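Local coordinates for protein DNA polymerase III beta subunit (Streptococcus pyogenes, PDB 2AVT) that probably acts as a ring-shaped sliding clamp that encircles DNA and holds the replicative polymerase on its template, at residues A[1-6]-A[68-73]; A[10-15]-A[85-90]; A[33-38]-A[74-79]; A[54-59]-A[236-241]; A[92-97]-A[106-111]. All coordinates share one frame; numbering follows the deposited sequence.

Contact 1. Residues A[1-6]-A[68-73]; sequences MIQFSI and LITSPG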
# COMPACT_ATOMS: atom_id res chain seq x y z
N MET A 1 11.09 -39.71 -5.27
CA MET A 1 10.76 -38.38 -4.69
C MET A 1 11.11 -37.24 -5.64
O MET A 1 11.88 -37.43 -6.59
CB MET A 1 11.49 -38.19 -3.37
CG MET A 1 11.16 -39.25 -2.34
SD MET A 1 12.00 -38.95 -0.80
CE MET A 1 13.62 -39.61 -1.21
N ILE A 2 10.53 -36.07 -5.38
CA ILE A 2 10.74 -34.89 -6.21
C ILE A 2 12.18 -34.47 -6.38
O ILE A 2 12.97 -34.55 -5.45
CB ILE A 2 9.98 -33.65 -5.65
CG1 ILE A 2 8.47 -33.87 -5.72
CG2 ILE A 2 10.37 -32.39 -6.43
CD1 ILE A 2 7.66 -32.77 -5.06
N GLN A 3 12.51 -34.01 -7.58
CA GLN A 3 13.84 -33.51 -7.88
C GLN A 3 13.84 -32.75 -9.20
O GLN A 3 13.66 -33.34 -10.27
CB GLN A 3 14.87 -34.62 -7.96
CG GLN A 3 16.23 -34.12 -8.47
CD GLN A 3 17.37 -34.40 -7.51
OE1 GLN A 3 17.62 -35.56 -7.16
NE2 GLN A 3 18.06 -33.35 -7.09
N PHE A 4 14.04 -31.44 -9.12
CA PHE A 4 14.09 -30.62 -10.32
C PHE A 4 14.84 -29.32 -10.03
O PHE A 4 14.97 -28.92 -8.87
CB PHE A 4 12.66 -30.33 -10.84
CG PHE A 4 11.85 -29.39 -9.97
CD1 PHE A 4 11.04 -29.88 -8.94
CD2 PHE A 4 11.85 -28.02 -10.21
CE1 PHE A 4 10.25 -29.02 -8.17
CE2 PHE A 4 11.07 -27.16 -9.44
CZ PHE A 4 10.27 -27.66 -8.42
N SER A 5 15.35 -28.71 -11.08
CA SER A 5 16.08 -27.45 -11.00
C SER A 5 15.28 -26.49 -11.84
O SER A 5 14.78 -26.85 -12.91
CB SER A 5 17.49 -27.59 -11.57
OG SER A 5 18.25 -28.49 -10.78
N ILE A 6 15.16 -25.25 -11.40
CA ILE A 6 14.37 -24.30 -12.14
C ILE A 6 14.94 -22.91 -12.03
O ILE A 6 15.67 -22.60 -11.08
CB ILE A 6 12.91 -24.29 -11.62
CG1 ILE A 6 12.00 -23.49 -12.55
CG2 ILE A 6 12.85 -23.69 -10.22
CD1 ILE A 6 10.52 -23.66 -12.22
N LEU A 68 14.56 -28.34 -15.42
CA LEU A 68 15.06 -29.67 -15.68
C LEU A 68 14.52 -30.56 -14.57
O LEU A 68 14.79 -30.32 -13.39
CB LEU A 68 16.59 -29.69 -15.68
CG LEU A 68 17.21 -31.10 -15.68
CD1 LEU A 68 16.63 -31.91 -16.84
CD2 LEU A 68 18.73 -31.02 -15.79
N ILE A 69 13.76 -31.57 -14.96
CA ILE A 69 13.16 -32.50 -14.01
C ILE A 69 13.89 -33.83 -14.00
O ILE A 69 14.07 -34.48 -15.03
CB ILE A 69 11.68 -32.73 -14.35
CG1 ILE A 69 10.91 -31.42 -14.13
CG2 ILE A 69 11.13 -33.87 -13.53
CD1 ILE A 69 9.44 -31.49 -14.51
N THR A 70 14.28 -34.24 -12.80
CA THR A 70 15.03 -35.47 -12.58
C THR A 70 14.19 -36.61 -12.02
O THR A 70 14.42 -37.77 -12.37
CB THR A 70 16.19 -35.22 -11.62
OG1 THR A 70 17.19 -34.44 -12.30
CG2 THR A 70 16.79 -36.52 -11.13
N SER A 71 13.24 -36.28 -11.15
CA SER A 71 12.39 -37.30 -10.54
C SER A 71 11.01 -36.74 -10.20
O SER A 71 10.87 -35.59 -9.79
CB SER A 71 13.07 -37.85 -9.28
OG SER A 71 12.31 -38.91 -8.72
N PRO A 72 9.96 -37.56 -10.39
CA PRO A 72 8.55 -37.25 -10.14
C PRO A 72 8.23 -37.17 -8.65
O PRO A 72 8.99 -37.68 -7.82
CB PRO A 72 7.80 -38.41 -10.82
CG PRO A 72 8.80 -38.97 -11.80
CD PRO A 72 10.09 -38.88 -11.04
N GLY A 73 7.10 -36.56 -8.31
CA GLY A 73 6.72 -36.45 -6.92
C GLY A 73 5.62 -35.44 -6.69
O GLY A 73 5.20 -34.73 -7.61
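Ser71 OG donates to Met1 O at 2.6 Å from a position tilted 29° out of the carbonyl plane; the hydroxyl gets there because OG stands anti to the backbone N (chi1 -176°). Gln3 O accepts twice, from Thr70 N at 2.8 Å and from Ser71 N at 3.1 Å, while Gln3 N donates back to Ser71 O. Two consecutive residues facing one partner make a classic beta bulge in this antiparallel pair. Beyond it the ladder is regular, with Ser5 N bonded to Leu68 O at 2.9 Å and the reciprocal bond running from Leu68 N to Ser5 O.

Carbon contacts accompany the bonds. At the bulge, Gln3 and Thr70 lie side by side and point the same way, Gln3 CG 3.3 Å from Thr70 CB. On the face that Phe4 and Ile69 share, Phe4 CB touches Ile69 CG1 at 3.9 Å, while the Phe4 ring leads away to Val38, Val43 and Val96. Past the strand end, Ile2 CG1 presses on Gly73 CA at 3.3 Å, tighter than an ordinary van der Waals contact, at a glycine whose backbone is almost fully extended.

The chemistry implies a bulged pairing in which doubled bonding at one oxygen absorbs the extra residue, and a side-chain hydroxyl carries the pairing on to the first residue of the chain.

Contact 2. Residues A[10-15]-A[85-90]; sequences LFIHAL and IISSLP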
# COMPACT_ATOMS: atom_id res chain seq x y z
N LEU A 10 11.43 -17.46 -13.20
CA LEU A 10 10.31 -18.19 -13.79
C LEU A 10 9.41 -18.79 -12.70
O LEU A 10 8.19 -18.66 -12.73
CB LEU A 10 10.83 -19.33 -14.68
CG LEU A 10 9.82 -20.29 -15.31
CD1 LEU A 10 9.21 -19.67 -16.55
CD2 LEU A 10 10.51 -21.60 -15.68
N PHE A 11 10.05 -19.44 -11.73
CA PHE A 11 9.35 -20.08 -10.62
C PHE A 11 8.49 -19.08 -9.86
O PHE A 11 7.31 -19.33 -9.61
CB PHE A 11 10.37 -20.73 -9.68
CG PHE A 11 9.80 -21.81 -8.79
CD1 PHE A 11 8.58 -22.39 -9.07
CD2 PHE A 11 10.52 -22.27 -7.69
CE1 PHE A 11 8.08 -23.42 -8.28
CE2 PHE A 11 10.02 -23.29 -6.90
CZ PHE A 11 8.80 -23.87 -7.20
N ILE A 12 9.09 -17.95 -9.49
CA ILE A 12 8.39 -16.91 -8.74
C ILE A 12 7.14 -16.41 -9.48
O ILE A 12 6.08 -16.29 -8.88
CB ILE A 12 9.32 -15.71 -8.45
CG1 ILE A 12 10.39 -16.13 -7.43
CG2 ILE A 12 8.52 -14.52 -7.91
CD1 ILE A 12 11.42 -15.05 -7.13
N HIS A 13 7.27 -16.12 -10.77
CA HIS A 13 6.12 -15.64 -11.54
C HIS A 13 4.96 -16.62 -11.49
O HIS A 13 3.82 -16.23 -11.24
CB HIS A 13 6.52 -15.36 -12.99
CG HIS A 13 7.35 -14.13 -13.16
ND1 HIS A 13 6.98 -12.90 -12.65
CD2 HIS A 13 8.54 -13.93 -13.78
CE1 HIS A 13 7.90 -12.00 -12.95
NE2 HIS A 13 8.86 -12.60 -13.64
N ALA A 14 5.24 -17.90 -11.72
CA ALA A 14 4.20 -18.93 -11.69
C ALA A 14 3.60 -19.13 -10.29
O ALA A 14 2.42 -19.41 -10.15
CB ALA A 14 4.77 -20.26 -12.21
N LEU A 15 4.44 -19.00 -9.26
CA LEU A 15 3.98 -19.15 -7.89
C LEU A 15 3.04 -18.03 -7.49
O LEU A 15 2.00 -18.27 -6.88
CB LEU A 15 5.18 -19.17 -6.92
CG LEU A 15 5.99 -20.47 -6.89
CD1 LEU A 15 7.33 -20.27 -6.15
CD2 LEU A 15 5.15 -21.55 -6.23
N ILE A 85 10.43 -17.66 0.75
CA ILE A 85 11.73 -18.33 0.77
C ILE A 85 12.35 -18.35 -0.63
O ILE A 85 13.50 -17.92 -0.81
CB ILE A 85 11.60 -19.75 1.32
CG1 ILE A 85 11.48 -19.70 2.84
CG2 ILE A 85 12.82 -20.59 0.93
CD1 ILE A 85 10.83 -20.90 3.42
N ILE A 86 11.59 -18.81 -1.61
CA ILE A 86 12.05 -18.88 -3.00
C ILE A 86 12.49 -17.50 -3.47
O ILE A 86 13.54 -17.36 -4.10
CB ILE A 86 10.93 -19.41 -3.94
CG1 ILE A 86 10.67 -20.88 -3.64
CG2 ILE A 86 11.31 -19.19 -5.41
CD1 ILE A 86 11.88 -21.80 -3.90
N SER A 87 11.69 -16.49 -3.16
CA SER A 87 12.01 -15.13 -3.58
C SER A 87 13.26 -14.58 -2.89
O SER A 87 13.84 -13.61 -3.36
CB SER A 87 10.84 -14.18 -3.30
OG SER A 87 9.64 -14.65 -3.90
N SER A 88 13.66 -15.20 -1.79
CA SER A 88 14.83 -14.73 -1.05
C SER A 88 16.12 -15.44 -1.43
O SER A 88 17.20 -15.01 -1.00
CB SER A 88 14.62 -14.92 0.45
OG SER A 88 14.95 -16.25 0.82
N LEU A 89 16.03 -16.51 -2.22
CA LEU A 89 17.23 -17.27 -2.60
C LEU A 89 18.14 -16.43 -3.47
O LEU A 89 17.68 -15.67 -4.32
CB LEU A 89 16.84 -18.58 -3.27
CG LEU A 89 16.21 -19.54 -2.24
CD1 LEU A 89 15.72 -20.81 -2.92
CD2 LEU A 89 17.25 -19.88 -1.18
N PRO A 90 19.46 -16.57 -3.26
CA PRO A 90 20.51 -15.83 -3.97
C PRO A 90 20.78 -16.05 -5.46
O PRO A 90 20.86 -15.07 -6.21
CB PRO A 90 21.75 -16.11 -3.11
CG PRO A 90 21.54 -17.55 -2.72
CD PRO A 90 20.04 -17.61 -2.40
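Just before Ile86, whose side chain meets Phe11, Ile12 and Leu15, the carbonyl oxygen Ile85 O is gripped twice by one residue. Ser88 OG donates to it at 2.7 Å, in the carbonyl plane and on a lone pair, and Ser88 N donates at 2.9 Å. No hydrogen bond crosses between 10-15 and 85-90; the two segments meet through carbon.

Ile86 carries most of this packing, and its branches are shared out. CD1 approaches Phe11 CE2 obliquely at 3.8 Å, the two side chains crossing at about a right angle. CG1 is anti to the carbonyl carbon (chi1 -69°), which leaves CG2 anti to the backbone N; Ile86 CG2 reaches Ile12 CG1 at 3.8 Å, where the two isoleucines slide past each other in opposite directions, and more distantly Leu15 CD1. That same Leu15 CD1 sits over the centre of one face of the Phe11 ring, 3.7 Å above its plane. Farther out, Ile12 CD1 lies 3.6 Å from Ser87 CA and brushes Ser87 OG, whose hydrogen bond goes back to Ile83 O.

Ile58 packs on Phe11 from strand 52-59, and Ile94 and Leu106 on Ile86. Ser88 O is bonded to Arg277 of the second subunit. A pair of helices backed by beta sheets in this way is the hallmark of a DNA-clamp domain, where such helices generally line the inside of the ring.

Contact 3. Residues A[33-38]-A[74-79]; sequences SIKIEV and AILLEA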
# COMPACT_ATOMS: atom_id res chain seq x y z
N SER A 33 -1.90 -24.09 1.94
CA SER A 33 -0.74 -24.62 1.25
C SER A 33 -0.82 -24.62 -0.27
O SER A 33 -1.91 -24.52 -0.87
CB SER A 33 -0.45 -26.04 1.75
OG SER A 33 -1.53 -26.90 1.45
N ILE A 34 0.35 -24.66 -0.90
CA ILE A 34 0.39 -24.74 -2.34
C ILE A 34 0.77 -26.19 -2.62
O ILE A 34 1.61 -26.78 -1.92
CB ILE A 34 1.43 -23.76 -2.95
CG1 ILE A 34 1.42 -23.89 -4.48
CG2 ILE A 34 2.80 -24.03 -2.38
CD1 ILE A 34 1.89 -22.64 -5.21
N LYS A 35 0.11 -26.78 -3.61
CA LYS A 35 0.38 -28.16 -3.96
C LYS A 35 1.30 -28.18 -5.16
O LYS A 35 1.06 -27.49 -6.15
CB LYS A 35 -0.94 -28.88 -4.27
CG LYS A 35 -0.81 -30.31 -4.72
CD LYS A 35 -2.18 -30.86 -5.09
CE LYS A 35 -2.07 -32.19 -5.83
NZ LYS A 35 -3.37 -32.53 -6.51
N ILE A 36 2.37 -28.96 -5.06
CA ILE A 36 3.34 -29.04 -6.14
C ILE A 36 3.43 -30.47 -6.65
O ILE A 36 3.78 -31.38 -5.90
CB ILE A 36 4.74 -28.61 -5.65
CG1 ILE A 36 4.68 -27.18 -5.10
CG2 ILE A 36 5.74 -28.69 -6.79
CD1 ILE A 36 5.99 -26.68 -4.57
N GLU A 37 3.08 -30.67 -7.91
CA GLU A 37 3.15 -32.00 -8.50
C GLU A 37 4.16 -31.96 -9.63
O GLU A 37 4.03 -31.16 -10.55
CB GLU A 37 1.80 -32.43 -9.04
CG GLU A 37 0.73 -32.53 -7.99
CD GLU A 37 -0.64 -32.77 -8.60
OE1 GLU A 37 -1.05 -31.96 -9.46
OE2 GLU A 37 -1.29 -33.76 -8.20
N VAL A 38 5.17 -32.82 -9.55
CA VAL A 38 6.20 -32.86 -10.56
C VAL A 38 6.02 -34.08 -11.44
O VAL A 38 6.03 -35.22 -10.96
CB VAL A 38 7.60 -32.89 -9.90
CG1 VAL A 38 8.68 -32.91 -10.97
CG2 VAL A 38 7.78 -31.67 -8.98
N ALA A 74 5.13 -35.37 -5.46
CA ALA A 74 4.08 -34.44 -5.11
C ALA A 74 4.20 -34.05 -3.64
O ALA A 74 4.43 -34.90 -2.78
CB ALA A 74 2.72 -35.06 -5.40
N ILE A 75 4.05 -32.77 -3.34
CA ILE A 75 4.18 -32.31 -1.97
C ILE A 75 3.39 -31.03 -1.73
O ILE A 75 3.10 -30.30 -2.68
CB ILE A 75 5.67 -32.06 -1.60
CG1 ILE A 75 5.83 -31.86 -0.09
CG2 ILE A 75 6.21 -30.82 -2.31
CD1 ILE A 75 7.26 -31.62 0.34
N LEU A 76 3.05 -30.78 -0.47
CA LEU A 76 2.33 -29.58 -0.04
C LEU A 76 3.25 -28.75 0.87
O LEU A 76 3.89 -29.29 1.78
CB LEU A 76 1.07 -29.95 0.75
CG LEU A 76 0.01 -30.88 0.14
CD1 LEU A 76 -1.16 -31.01 1.13
CD2 LEU A 76 -0.48 -30.30 -1.18
N LEU A 77 3.28 -27.44 0.66
CA LEU A 77 4.09 -26.53 1.44
C LEU A 77 3.24 -25.29 1.73
O LEU A 77 2.38 -24.95 0.92
CB LEU A 77 5.35 -26.12 0.64
CG LEU A 77 6.34 -27.22 0.28
CD1 LEU A 77 7.35 -26.73 -0.77
CD2 LEU A 77 7.05 -27.67 1.54
N GLU A 78 3.46 -24.63 2.87
CA GLU A 78 2.69 -23.42 3.17
C GLU A 78 3.04 -22.44 2.07
O GLU A 78 4.20 -22.08 1.89
CB GLU A 78 3.08 -22.84 4.53
CG GLU A 78 2.59 -23.63 5.72
CD GLU A 78 1.08 -23.73 5.77
OE1 GLU A 78 0.41 -22.72 5.48
OE2 GLU A 78 0.56 -24.81 6.12
N ALA A 79 2.03 -22.00 1.33
CA ALA A 79 2.22 -21.09 0.20
C ALA A 79 3.00 -19.79 0.41
O ALA A 79 4.07 -19.60 -0.17
CB ALA A 79 0.89 -20.78 -0.44
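Between Ile34 and Ile36 on one strand and Ile75 and Leu77 on the other no ring takes part; the flat groups are peptides bonded edge to edge within the sheet, with the side chains of Lys35, Leu76, Glu37 and Ala74 on one face and those of Ile34, Ile36, Ile75 and Leu77 on the other. Two reciprocal pairs of hydrogen bonds tie them, among them Ile34 N to Leu77 O at 2.7 Å and Ile36 N to Ile75 O at 2.8 Å. The Glu37 carboxylate forms a salt bridge through OE2 with Lys35 NZ along its own strand, 2.9 Å long but weak as a hydrogen bond.

On that charged face, Leu76 CD2 presses on Lys35 CB at a tight 3.4 Å, and the two side chains cross obliquely. Lys35 CG stands anti to the backbone N (chi1 177°), and the extended chain runs away from Leu76. On the other face Ile36 CD1 touches Leu77 CD1 at 4.0 Å. At the start of the following helix, Ala79 CB comes within 3.9 Å of Ile34 CB. Ser33 OG is held by Ile30 O.

The chemistry implies an amphipathic strand pair: one face is hydrocarbon turned toward Leu15 and Val104, and the other covers its leucine with a lysine stem while the charge is kept clear.

Contact 4. Residues A[54-59]-A[236-241]; sequences IENTIP and EHISFY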
# COMPACT_ATOMS: atom_id res chain seq x y z
N ILE A 54 -6.69 -22.77 -8.92
CA ILE A 54 -5.79 -22.50 -10.04
C ILE A 54 -4.75 -23.60 -10.17
O ILE A 54 -4.05 -23.90 -9.20
CB ILE A 54 -5.05 -21.16 -9.87
CG1 ILE A 54 -6.05 -20.00 -9.91
CG2 ILE A 54 -4.01 -20.98 -10.98
CD1 ILE A 54 -5.41 -18.67 -9.64
N GLU A 55 -4.69 -24.21 -11.35
CA GLU A 55 -3.70 -25.25 -11.64
C GLU A 55 -2.83 -24.64 -12.73
O GLU A 55 -3.26 -24.47 -13.88
CB GLU A 55 -4.36 -26.54 -12.13
CG GLU A 55 -4.87 -27.43 -11.00
CD GLU A 55 -5.48 -28.73 -11.49
OE1 GLU A 55 -4.94 -29.38 -12.38
OE2 GLU A 55 -6.59 -29.13 -10.88
N ASN A 56 -1.60 -24.29 -12.36
CA ASN A 56 -0.67 -23.64 -13.27
C ASN A 56 0.55 -24.52 -13.48
O ASN A 56 1.27 -24.87 -12.54
CB ASN A 56 -0.30 -22.27 -12.69
CG ASN A 56 0.59 -21.46 -13.63
OD1 ASN A 56 0.68 -21.73 -14.83
ND2 ASN A 56 1.23 -20.43 -13.08
N THR A 57 0.76 -24.89 -14.74
CA THR A 57 1.85 -25.77 -15.11
C THR A 57 3.01 -25.07 -15.79
O THR A 57 2.82 -24.27 -16.71
CB THR A 57 1.34 -26.89 -16.06
OG1 THR A 57 0.39 -27.70 -15.37
CG2 THR A 57 2.51 -27.75 -16.54
N ILE A 58 4.21 -25.39 -15.33
CA ILE A 58 5.44 -24.87 -15.91
C ILE A 58 5.94 -26.06 -16.72
O ILE A 58 6.33 -27.09 -16.15
CB ILE A 58 6.49 -24.52 -14.85
CG1 ILE A 58 5.96 -23.47 -13.88
CG2 ILE A 58 7.76 -23.99 -15.54
CD1 ILE A 58 6.82 -23.34 -12.64
N PRO A 59 5.92 -25.95 -18.05
CA PRO A 59 6.35 -26.99 -18.99
C PRO A 59 7.86 -27.19 -19.09
O PRO A 59 8.63 -26.24 -19.02
CB PRO A 59 5.77 -26.50 -20.31
CG PRO A 59 5.94 -25.01 -20.18
CD PRO A 59 5.43 -24.76 -18.77
N GLU A 236 -3.30 -22.81 -22.41
CA GLU A 236 -2.37 -23.91 -22.62
C GLU A 236 -1.78 -24.46 -21.32
O GLU A 236 -1.68 -25.67 -21.14
CB GLU A 236 -1.24 -23.47 -23.54
CG GLU A 236 -1.64 -23.39 -25.01
CD GLU A 236 -2.20 -24.70 -25.53
OE1 GLU A 236 -1.63 -25.76 -25.19
OE2 GLU A 236 -3.20 -24.68 -26.27
N HIS A 237 -1.40 -23.59 -20.39
CA HIS A 237 -0.80 -24.07 -19.15
C HIS A 237 -1.56 -23.73 -17.89
O HIS A 237 -1.13 -24.09 -16.79
CB HIS A 237 0.63 -23.54 -19.04
CG HIS A 237 1.47 -23.83 -20.25
ND1 HIS A 237 1.82 -22.86 -21.16
CD2 HIS A 237 1.96 -25.00 -20.72
CE1 HIS A 237 2.50 -23.42 -22.15
NE2 HIS A 237 2.60 -24.71 -21.91
N ILE A 238 -2.69 -23.04 -18.03
CA ILE A 238 -3.48 -22.65 -16.87
C ILE A 238 -4.92 -23.13 -16.88
O ILE A 238 -5.65 -22.95 -17.86
CB ILE A 238 -3.53 -21.12 -16.73
CG1 ILE A 238 -2.11 -20.56 -16.63
CG2 ILE A 238 -4.37 -20.74 -15.52
CD1 ILE A 238 -2.05 -19.04 -16.69
N SER A 239 -5.33 -23.74 -15.77
CA SER A 239 -6.71 -24.18 -15.62
C SER A 239 -7.24 -23.42 -14.42
O SER A 239 -6.72 -23.53 -13.30
CB SER A 239 -6.79 -25.69 -15.40
OG SER A 239 -6.46 -26.37 -16.59
N PHE A 240 -8.27 -22.62 -14.66
CA PHE A 240 -8.87 -21.79 -13.62
C PHE A 240 -10.33 -22.24 -13.41
O PHE A 240 -11.17 -22.11 -14.32
CB PHE A 240 -8.81 -20.33 -14.09
CG PHE A 240 -9.28 -19.32 -13.08
CD1 PHE A 240 -10.60 -18.90 -13.07
CD2 PHE A 240 -8.38 -18.71 -12.23
CE1 PHE A 240 -11.01 -17.88 -12.22
CE2 PHE A 240 -8.79 -17.69 -11.38
CZ PHE A 240 -10.10 -17.27 -11.38
N TYR A 241 -10.62 -22.78 -12.23
CA TYR A 241 -11.97 -23.23 -11.89
C TYR A 241 -12.64 -22.25 -10.95
O TYR A 241 -11.98 -21.62 -10.11
CB TYR A 241 -11.97 -24.59 -11.19
CG TYR A 241 -11.39 -25.72 -11.98
CD1 TYR A 241 -10.01 -25.84 -12.16
CD2 TYR A 241 -12.21 -26.69 -12.53
CE1 TYR A 241 -9.48 -26.91 -12.86
CE2 TYR A 241 -11.68 -27.76 -13.24
CZ TYR A 241 -10.32 -27.86 -13.40
OH TYR A 241 -9.79 -28.92 -14.10
O HOH W 1 -6.79 -29.59 -14.17
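Ile54 leans against the Phe240 ring at a slant, with Ile54 CG1 3.5 Å from Phe240 CD2; Phe240 CG stands anti to the backbone N (chi1 -174°), and CD2 makes the contact. Next along the same face, Asn56 and Ile238 lie side by side and point the same way, Asn56 OD1 resting 3.5 Å from Ile238 CG1.

The other face is more polar. Glu55 and Tyr241 are turned so that carboxylate and ring planes lie 30° apart, and a water links their ends, donating to Glu55 OE1 at 2.6 Å and lying 3.1 Å from Tyr241 OH. At the far end Pro59 and His237 cross at about a right angle in a CH-pi contact, Pro59 CG standing 4.2 Å from the centroid of the His237 ring; Glu236 CB lies over the opposite face, toward the rim. The backbones beneath are antiparallel, with Glu55 and Ser239 exchanging a pair of hydrogen bonds and Thr57 N bonded to His237 O.

This seam joins the N-terminal and central clamp domains into one continuous sheet. Strands 42-48 and 230-234 flank the pair, helix 8-18 covers Asn56 and Ile58, and Val214 of helix 205-214 packs on Ile54, Ile238 and Phe240.

Contact 5. Residues A[92-97]-A[106-111]; sequences ISINVK and LTSGKS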
# COMPACT_ATOMS: atom_id res chain seq x y z
N ILE A 92 20.39 -17.45 -9.57
CA ILE A 92 19.43 -17.48 -10.66
C ILE A 92 18.69 -18.81 -10.76
O ILE A 92 17.55 -18.85 -11.21
CB ILE A 92 20.13 -17.19 -12.01
CG1 ILE A 92 20.86 -15.85 -11.93
CG2 ILE A 92 19.10 -17.14 -13.13
CD1 ILE A 92 21.64 -15.48 -13.19
N SER A 93 19.34 -19.89 -10.35
CA SER A 93 18.70 -21.20 -10.42
C SER A 93 18.57 -21.89 -9.07
O SER A 93 19.44 -21.77 -8.21
CB SER A 93 19.43 -22.12 -11.41
OG SER A 93 20.82 -22.17 -11.12
N ILE A 94 17.48 -22.61 -8.92
CA ILE A 94 17.19 -23.32 -7.68
C ILE A 94 17.01 -24.80 -7.91
O ILE A 94 16.35 -25.22 -8.87
CB ILE A 94 15.89 -22.78 -7.05
CG1 ILE A 94 16.05 -21.29 -6.75
CG2 ILE A 94 15.58 -23.53 -5.77
CD1 ILE A 94 14.82 -20.64 -6.21
N ASN A 95 17.61 -25.59 -7.03
CA ASN A 95 17.49 -27.03 -7.11
C ASN A 95 16.56 -27.42 -5.98
O ASN A 95 16.73 -26.98 -4.85
CB ASN A 95 18.86 -27.69 -6.92
CG ASN A 95 18.84 -29.17 -7.26
OD1 ASN A 95 18.38 -29.99 -6.47
ND2 ASN A 95 19.33 -29.50 -8.45
N VAL A 96 15.55 -28.23 -6.31
CA VAL A 96 14.56 -28.68 -5.34
C VAL A 96 14.64 -30.18 -5.20
O VAL A 96 14.41 -30.90 -6.17
CB VAL A 96 13.14 -28.31 -5.81
CG1 VAL A 96 12.13 -28.66 -4.73
CG2 VAL A 96 13.07 -26.83 -6.15
N LYS A 97 14.98 -30.65 -4.01
CA LYS A 97 15.11 -32.08 -3.78
C LYS A 97 14.35 -32.53 -2.55
O LYS A 97 14.63 -32.08 -1.44
CB LYS A 97 16.59 -32.46 -3.64
CG LYS A 97 16.86 -33.96 -3.59
CD LYS A 97 18.37 -34.24 -3.63
CE LYS A 97 18.67 -35.70 -3.92
NZ LYS A 97 20.08 -35.89 -4.40
N LEU A 106 16.07 -27.00 -0.62
CA LEU A 106 16.18 -26.00 -1.66
C LEU A 106 17.62 -25.50 -1.66
O LEU A 106 18.11 -25.01 -0.63
CB LEU A 106 15.23 -24.84 -1.35
CG LEU A 106 13.76 -25.16 -1.07
CD1 LEU A 106 13.03 -23.90 -0.64
CD2 LEU A 106 13.10 -25.75 -2.33
N THR A 107 18.30 -25.63 -2.79
CA THR A 107 19.69 -25.20 -2.90
C THR A 107 19.84 -24.15 -3.99
O THR A 107 19.43 -24.37 -5.14
CB THR A 107 20.63 -26.37 -3.21
OG1 THR A 107 20.53 -27.34 -2.16
CG2 THR A 107 22.08 -25.90 -3.30
N SER A 108 20.40 -23.01 -3.62
CA SER A 108 20.62 -21.92 -4.55
C SER A 108 21.92 -21.25 -4.15
O SER A 108 21.98 -20.56 -3.14
CB SER A 108 19.47 -20.91 -4.47
OG SER A 108 19.67 -19.84 -5.39
N GLY A 109 22.96 -21.46 -4.95
CA GLY A 109 24.24 -20.88 -4.63
C GLY A 109 24.78 -21.57 -3.40
O GLY A 109 24.72 -22.79 -3.29
N LYS A 110 25.28 -20.79 -2.46
CA LYS A 110 25.84 -21.33 -1.22
C LYS A 110 24.79 -21.49 -0.15
O LYS A 110 25.11 -21.84 0.99
CB LYS A 110 26.94 -20.40 -0.71
CG LYS A 110 28.13 -20.29 -1.63
CD LYS A 110 28.75 -18.92 -1.52
CE LYS A 110 27.71 -17.86 -1.84
NZ LYS A 110 28.32 -16.52 -2.05
N SER A 111 23.53 -21.23 -0.50
CA SER A 111 22.44 -21.31 0.46
C SER A 111 21.62 -22.59 0.35
O SER A 111 21.15 -22.95 -0.73
CB SER A 111 21.52 -20.09 0.31
OG SER A 111 20.56 -20.04 1.34
O HOH W 2 22.69 -22.14 -7.73
O HOH W 3 18.49 -29.15 -3.17
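Asn95 and Thr107 form an antiparallel hydrogen-bonded pair, Asn95 N to Thr107 O and Thr107 N to Asn95 O both 2.9 Å, in a hairpin whose strands run at 157° to each other; a type II' turn then carries the chain from Ser108 to Ser111.

An apolar pair carries the side-chain contact. Val96 and Leu106 lie side by side and point the same way, and Leu106 CD2 rests against both valine methyls, 3.9 Å from Val96 CG1 and 4.0 Å from Val96 CG2. Two residues along, Ile94 CG1 reaches Ser108 CB at 4.1 Å. Ser108 OG stands anti to its own backbone N (chi1 -179°), a position from which it takes a hydrogen bond from Asp91 N; its approach to Ser93 O at 3.4 Å is weak and unsettled.

Two waters supplement the pairing. One accepts from Gly109 N at 2.9 Å and donates weakly to Ser93 O, linking the turn to strand 93-99. Another lies 2.9 Å from Thr107 OG1 and may also donate to Asn95 O.

Strand 93-99 is flanked on its other edge by strand 3-7, with Val96 touching Phe4. Helix 79-88 covers the apolar face, setting Ile86 on Ile94 and Leu106. Beyond the turn, strand 111-116 takes the sheet across the subunit interface: Ser111 pairs with a strand of the second subunit, and Lys110 forms a salt bridge with Asp316 of that chain.

The five contacts illustrate how a clamp domain is assembled from two sheets and a helix pair. Contacts 1 and 5, centres about 13 Å apart, share one sheet, probably hydrogen-bonded through Phe4 O and Val96 N at 2.7 Å. Contacts 3 and 4, centres about 14 Å apart and not touching, belong to the other sheet, which contact 4 extends into the central domain. Contact 2 lies among them: Phe11 meets Ile6 of contact 1, Leu15 meets Ile34 of contact 3, and Leu89 meets Ile94 of contact 5. Contacts 2 and 5 both reach the second subunit, whereas contact 4 forms the seam between domains, its centre about 24 Å from that of contact 5; together these joins are consistent with a closed ring.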